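Local coordinates for glucanase (Clostridium thermocellum, PDB 5GXX), which probably hydrolyses beta-1,4 linkages in cellulose as a family 9 endoglucanase of the cellulosome, at residues Ala116-Ile128 against His362-Arg374. The protein carries 1 engineered substitution. Numbering follows the deposited sequence.
Sequences AADHKWWGSAEVI and HHRTAHGTWLDKR
Trp122 and Asp372 bring their CA atoms to 4.7 Å, and Ser124 and Thr365 bring theirs to 4.3 Å, so the loop after helix 115-120 runs against the short helix 364-367 and the turn that follows it. The indole of Trp122 lies between the side chains of Arg364 and Arg374; with CG anti to the backbone N (chi1 -164°), the ring is carried off its own loop into the other segment. Arg364 CG sits over one face, 3.4 Å from the centroid of the six-membered ring, and Arg374 CG lies over the opposite face, both as CH-pi contacts. The far edge of the indole points into the face of His362, an edge-to-face pair with planes at 64°. On the pyrrole side, NE1 donates to His367 ND1 at 2.9 Å; His367 NE2 is in turn hydrogen-bonded to Pro377 O. These loops belong to the catalytic domain, an (alpha/alpha)6 barrel in family 9; the side chain of His119, hydrogen-bonded to Asp53, lies about 3 Å from a bound Tris, which may mark a pocket. The Arg364 guanidinium, one face against Trp122 CE3, takes two carbonyls at its edge: NE to Trp121 O at 2.8 Å, on a lone pair, and NH2 to His119 O, while NH1 donates to Gly52 O. Trp122 N reaches Asp372 OD1 at 2.8 Å from above the carboxylate plane, and a water links that oxygen to Lys120 O. Thr365 OG1 receives Ala125 N at 2.9 Å, and waters join Ser124 to the backbone of Arg364, Thr365 and Thr369. Trp121 NE1 donates to Ile543 O, between strands 527-534 and 549-557.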
loop_
_atom_site.group_PDB
_atom_site.type_symbol
_atom_site.label_atom_id
_atom_site.label_comp_id
_atom_site.label_asym_id
_atom_site.label_seq_id
_atom_site.Cartn_x
_atom_site.Cartn_y
_atom_site.Cartn_z
ATOM N N ALA A 116 -7.131 23.250 12.926
ATOM C CA ALA A 116 -6.604 22.574 11.749
ATOM C C ALA A 116 -6.793 21.061 11.774
ATOM O O ALA A 116 -7.217 20.471 10.775
ATOM C CB ALA A 116 -5.137 22.920 11.549
ATOM N N ALA A 117 -6.483 20.454 12.915
ATOM C CA ALA A 117 -6.708 19.024 13.111
ATOM C C ALA A 117 -8.183 18.647 12.976
ATOM O O ALA A 117 -8.520 17.686 12.284
ATOM C CB ALA A 117 -6.162 18.575 14.473
ATOM N N ASP A 118 -9.055 19.418 13.622
ATOM C CA ASP A 118 -10.497 19.162 13.555
ATOM C C ASP A 118 -11.025 19.230 12.111
ATOM O O ASP A 118 -11.746 18.338 11.649
ATOM C CB ASP A 118 -11.220 20.140 14.495
ATOM C CG ASP A 118 -12.685 19.791 14.709
ATOM O OD1 ASP A 118 -13.505 20.144 13.822
ATOM O OD2 ASP A 118 -12.982 19.162 15.748
ATOM N N HIS A 119 -10.673 20.293 11.399
ATOM C CA HIS A 119 -11.226 20.559 10.077
ATOM C C HIS A 119 -10.714 19.618 9.004
ATOM O O HIS A 119 -11.379 19.409 7.991
ATOM C CB HIS A 119 -10.963 22.022 9.707
ATOM C CG HIS A 119 -11.744 22.974 10.554
ATOM N ND1 HIS A 119 -11.740 24.333 10.338
ATOM C CD2 HIS A 119 -12.566 22.757 11.607
ATOM C CE1 HIS A 119 -12.520 24.918 11.231
ATOM N NE2 HIS A 119 -13.041 23.983 12.004
ATOM N N LYS A 120 -9.565 18.994 9.250
ATOM C CA LYS A 120 -9.009 18.091 8.248
ATOM C C LYS A 120 -9.825 16.805 8.097
ATOM O O LYS A 120 -9.751 16.126 7.070
ATOM C CB LYS A 120 -7.564 17.779 8.628
ATOM C CG LYS A 120 -6.709 17.267 7.499
ATOM C CD LYS A 120 -5.277 17.096 8.007
ATOM C CE LYS A 120 -4.513 16.041 7.218
ATOM N NZ LYS A 120 -4.717 16.182 5.745
ATOM N N TRP A 121 -10.639 16.493 9.104
ATOM C CA TRP A 121 -11.385 15.237 9.149
ATOM C C TRP A 121 -12.877 15.526 9.008
ATOM O O TRP A 121 -13.379 16.491 9.591
ATOM C CB TRP A 121 -11.108 14.515 10.470
ATOM C CG TRP A 121 -11.875 13.235 10.676
ATOM C CD1 TRP A 121 -11.606 12.015 10.125
ATOM C CD2 TRP A 121 -13.033 13.060 11.499
ATOM N NE1 TRP A 121 -12.522 11.085 10.564
ATOM C CE2 TRP A 121 -13.413 11.701 11.404
ATOM C CE3 TRP A 121 -13.790 13.923 12.306
ATOM C CZ2 TRP A 121 -14.510 11.175 12.091
ATOM C CZ3 TRP A 121 -14.877 13.398 12.989
ATOM C CH2 TRP A 121 -15.224 12.036 12.880
ATOM N N TRP A 122 -13.559 14.666 8.259
ATOM C CA TRP A 122 -14.984 14.798 7.953
ATOM C C TRP A 122 -15.688 13.557 8.513
ATOM O O TRP A 122 -15.487 12.448 8.027
ATOM C CB TRP A 122 -15.226 14.938 6.439
ATOM C CG TRP A 122 -16.611 15.461 6.139
ATOM C CD1 TRP A 122 -17.736 14.723 5.905
ATOM C CD2 TRP A 122 -17.021 16.834 6.110
ATOM N NE1 TRP A 122 -18.818 15.552 5.690
ATOM C CE2 TRP A 122 -18.406 16.855 5.821
ATOM C CE3 TRP A 122 -16.352 18.054 6.284
ATOM C CZ2 TRP A 122 -19.127 18.050 5.697
ATOM C CZ3 TRP A 122 -17.071 19.234 6.164
ATOM C CH2 TRP A 122 -18.443 19.223 5.909
ATOM N N GLY A 123 -16.481 13.730 9.564
ATOM C CA GLY A 123 -17.209 12.615 10.157
ATOM C C GLY A 123 -17.990 13.100 11.362
ATOM O O GLY A 123 -17.935 14.280 11.708
ATOM N N SER A 124 -18.707 12.181 11.999
ATOM C CA SER A 124 -19.700 12.515 13.013
ATOM C C SER A 124 -19.081 12.720 14.394
ATOM O O SER A 124 -18.123 12.029 14.776
ATOM C CB SER A 124 -20.776 11.423 13.062
ATOM O OG SER A 124 -21.478 11.382 11.823
ATOM N N ALA A 125 -19.653 13.665 15.136
ATOM C CA ALA A 125 -19.200 14.028 16.473
ATOM C C ALA A 125 -18.916 12.823 17.371
ATOM O O ALA A 125 -17.892 12.770 18.050
ATOM C CB ALA A 125 -20.247 14.936 17.149
ATOM N N GLU A 126 -19.828 11.856 17.362
ATOM C CA GLU A 126 -19.789 10.762 18.327
ATOM C C GLU A 126 -18.615 9.801 18.137
ATOM O O GLU A 126 -18.316 9.008 19.042
ATOM C CB GLU A 126 -21.094 9.973 18.277
ATOM C CG GLU A 126 -22.358 10.717 18.717
ATOM C CD GLU A 126 -22.936 11.649 17.661
ATOM O OE1 GLU A 126 -22.475 11.661 16.490
ATOM O OE2 GLU A 126 -23.868 12.411 18.040
ATOM N N VAL A 127 -17.971 9.851 16.976
ATOM C CA VAL A 127 -16.859 8.934 16.704
ATOM C C VAL A 127 -15.508 9.641 16.565
ATOM O O VAL A 127 -14.501 8.979 16.314
ATOM C CB VAL A 127 -17.142 8.022 15.476
ATOM C CG1 VAL A 127 -18.358 7.124 15.767
ATOM C CG2 VAL A 127 -17.348 8.851 14.222
ATOM N N ILE A 128 -15.449 10.955 16.771
ATOM C CA ILE A 128 -14.200 11.707 16.529
ATOM C C ILE A 128 -13.022 11.282 17.419
ATOM O O ILE A 128 -11.861 11.410 17.014
ATOM C CB ILE A 128 -14.405 13.252 16.574
ATOM C CG1 ILE A 128 -13.223 13.976 15.910
ATOM C CG2 ILE A 128 -14.602 13.729 18.002
ATOM C CD1 ILE A 128 -13.477 15.456 15.656
ATOM N N HIS A 362 -22.847 22.658 5.082
ATOM C CA HIS A 362 -21.474 22.210 5.339
ATOM C C HIS A 362 -21.367 21.781 6.798
ATOM O O HIS A 362 -20.827 22.490 7.647
ATOM C CB HIS A 362 -20.496 23.347 4.986
ATOM C CG HIS A 362 -19.063 22.916 4.883
ATOM N ND1 HIS A 362 -18.533 22.308 3.763
ATOM C CD2 HIS A 362 -18.048 23.028 5.770
ATOM C CE1 HIS A 362 -17.245 22.077 3.964
ATOM N NE2 HIS A 362 -16.931 22.495 5.177
ATOM N N HIS A 363 -21.927 20.615 7.107
ATOM C CA HIS A 363 -22.091 20.199 8.502
ATOM C C HIS A 363 -21.863 18.694 8.570
ATOM O O HIS A 363 -22.607 17.896 7.979
ATOM C CB HIS A 363 -23.491 20.579 9.017
ATOM C CG HIS A 363 -23.652 20.425 10.495
ATOM N ND1 HIS A 363 -23.806 19.191 11.099
ATOM C CD2 HIS A 363 -23.698 21.342 11.488
ATOM C CE1 HIS A 363 -23.925 19.360 12.403
ATOM N NE2 HIS A 363 -23.874 20.655 12.663
ATOM N N ARG A 364 -20.803 18.312 9.276
ATOM C CA ARG A 364 -20.334 16.925 9.284
ATOM C C ARG A 364 -21.329 15.928 9.868
ATOM O O ARG A 364 -21.620 14.888 9.271
ATOM C CB ARG A 364 -19.037 16.866 10.096
ATOM C CG ARG A 364 -17.830 17.343 9.298
ATOM C CD ARG A 364 -16.704 17.722 10.240
ATOM N NE ARG A 364 -15.508 18.271 9.593
ATOM C CZ ARG A 364 -15.365 19.548 9.250
ATOM N NH1 ARG A 364 -16.338 20.426 9.464
ATOM N NH2 ARG A 364 -14.246 19.957 8.653
ATOM N N THR A 365 -21.861 16.269 11.034
ATOM C CA THR A 365 -22.690 15.304 11.735
ATOM C C THR A 365 -24.075 15.222 11.118
ATOM O O THR A 365 -24.650 14.129 11.082
ATOM C CB THR A 365 -22.701 15.578 13.246
ATOM O OG1 THR A 365 -21.355 15.489 13.734
ATOM C CG2 THR A 365 -23.524 14.533 14.002
ATOM N N ALA A 366 -24.565 16.320 10.542
ATOM C CA ALA A 366 -25.849 16.233 9.837
ATOM C C ALA A 366 -25.735 15.425 8.548
ATOM O O ALA A 366 -26.696 14.790 8.103
ATOM C CB ALA A 366 -26.402 17.618 9.534
ATOM N N HIS A 367 -24.554 15.448 7.936
ATOM C CA HIS A 367 -24.275 14.708 6.715
ATOM C C HIS A 367 -24.317 13.199 6.957
ATOM O O HIS A 367 -25.040 12.485 6.252
ATOM C CB HIS A 367 -22.925 15.164 6.158
ATOM C CG HIS A 367 -22.493 14.441 4.922
ATOM N ND1 HIS A 367 -21.165 14.198 4.636
ATOM C CD2 HIS A 367 -23.203 13.899 3.903
ATOM C CE1 HIS A 367 -21.077 13.544 3.490
ATOM N NE2 HIS A 367 -22.301 13.352 3.025
ATOM N N GLY A 368 -23.524 12.742 7.922
ATOM C CA GLY A 368 -23.507 11.330 8.277
ATOM C C GLY A 368 -22.685 10.457 7.345
ATOM O O GLY A 368 -23.162 9.414 6.906
ATOM N N THR A 369 -21.460 10.869 7.028
ATOM C CA THR A 369 -20.584 9.965 6.301
ATOM C C THR A 369 -20.025 8.826 7.166
ATOM O O THR A 369 -20.124 8.824 8.401
ATOM C CB THR A 369 -19.455 10.727 5.595
ATOM O OG1 THR A 369 -18.833 9.859 4.640
ATOM C CG2 THR A 369 -18.434 11.209 6.617
ATOM N N TRP A 370 -19.441 7.838 6.487
ATOM C CA TRP A 370 -18.697 6.773 7.149
ATOM C C TRP A 370 -17.246 6.703 6.708
ATOM O O TRP A 370 -16.474 5.889 7.239
ATOM C CB TRP A 370 -19.360 5.407 6.936
ATOM C CG TRP A 370 -19.706 5.087 5.497
ATOM C CD1 TRP A 370 -18.976 4.324 4.620
ATOM C CD2 TRP A 370 -20.847 5.553 4.767
ATOM N NE1 TRP A 370 -19.633 4.239 3.403
ATOM C CE2 TRP A 370 -20.771 5.003 3.465
ATOM C CE3 TRP A 370 -21.958 6.350 5.101
ATOM C CZ2 TRP A 370 -21.739 5.248 2.484
ATOM C CZ3 TRP A 370 -22.922 6.590 4.121
ATOM C CH2 TRP A 370 -22.800 6.054 2.823
ATOM N N LEU A 371 -16.860 7.527 5.739
ATOM C CA LEU A 371 -15.524 7.319 5.180
ATOM C C LEU A 371 -14.735 8.571 4.846
ATOM O O LEU A 371 -13.934 8.589 3.907
ATOM C CB LEU A 371 -15.521 6.289 4.044
ATOM C CG LEU A 371 -16.586 6.392 2.943
ATOM C CD1 LEU A 371 -16.983 7.799 2.577
ATOM C CD2 LEU A 371 -16.158 5.610 1.705
ATOM N N ASP A 372 -14.941 9.601 5.667
ATOM C CA ASP A 372 -14.143 10.827 5.585
ATOM C C ASP A 372 -14.216 11.424 4.169
ATOM O O ASP A 372 -13.205 11.754 3.547
ATOM C CB ASP A 372 -12.707 10.545 6.071
ATOM C CG ASP A 372 -11.884 11.806 6.238
ATOM O OD1 ASP A 372 -12.459 12.906 6.352
ATOM O OD2 ASP A 372 -10.632 11.705 6.260
ATOM N N LYS A 373 -15.437 11.523 3.646
ATOM C CA LYS A 373 -15.687 12.178 2.357
ATOM C C LYS A 373 -16.914 13.071 2.467
ATOM O O LYS A 373 -17.864 12.770 3.180
ATOM C CB LYS A 373 -15.964 11.174 1.229
ATOM C CG LYS A 373 -14.777 10.309 0.833
ATOM C CD LYS A 373 -15.123 9.440 -0.363
ATOM C CE LYS A 373 -13.853 9.059 -1.132
ATOM N NZ LYS A 373 -14.130 8.063 -2.212
ATOM N N ARG A 374 -16.914 14.145 1.692
ATOM C CA ARG A 374 -18.076 15.028 1.636
ATOM C C ARG A 374 -19.090 14.612 0.582
ATOM O O ARG A 374 -20.273 14.947 0.696
ATOM C CB ARG A 374 -17.650 16.470 1.378
ATOM C CG ARG A 374 -17.047 17.129 2.599
ATOM C CD ARG A 374 -16.883 18.605 2.309
ATOM N NE ARG A 374 -15.625 18.794 1.607
ATOM C CZ ARG A 374 -14.448 18.797 2.218
ATOM N NH1 ARG A 374 -14.394 18.627 3.529
ATOM N NH2 ARG A 374 -13.331 18.954 1.525
HETATM O O HOH W 1 -11.888 15.354 5.014
HETATM O O HOH W 2 -15.794 9.653 8.362
HETATM O O HOH W 3 -18.968 9.498 10.901
HETATM O O HOH W 4 -20.466 12.436 9.260
HETATM O O HOH W 5 -22.663 9.035 10.681
HETATM O O HOH W 6 -24.091 11.619 11.982
#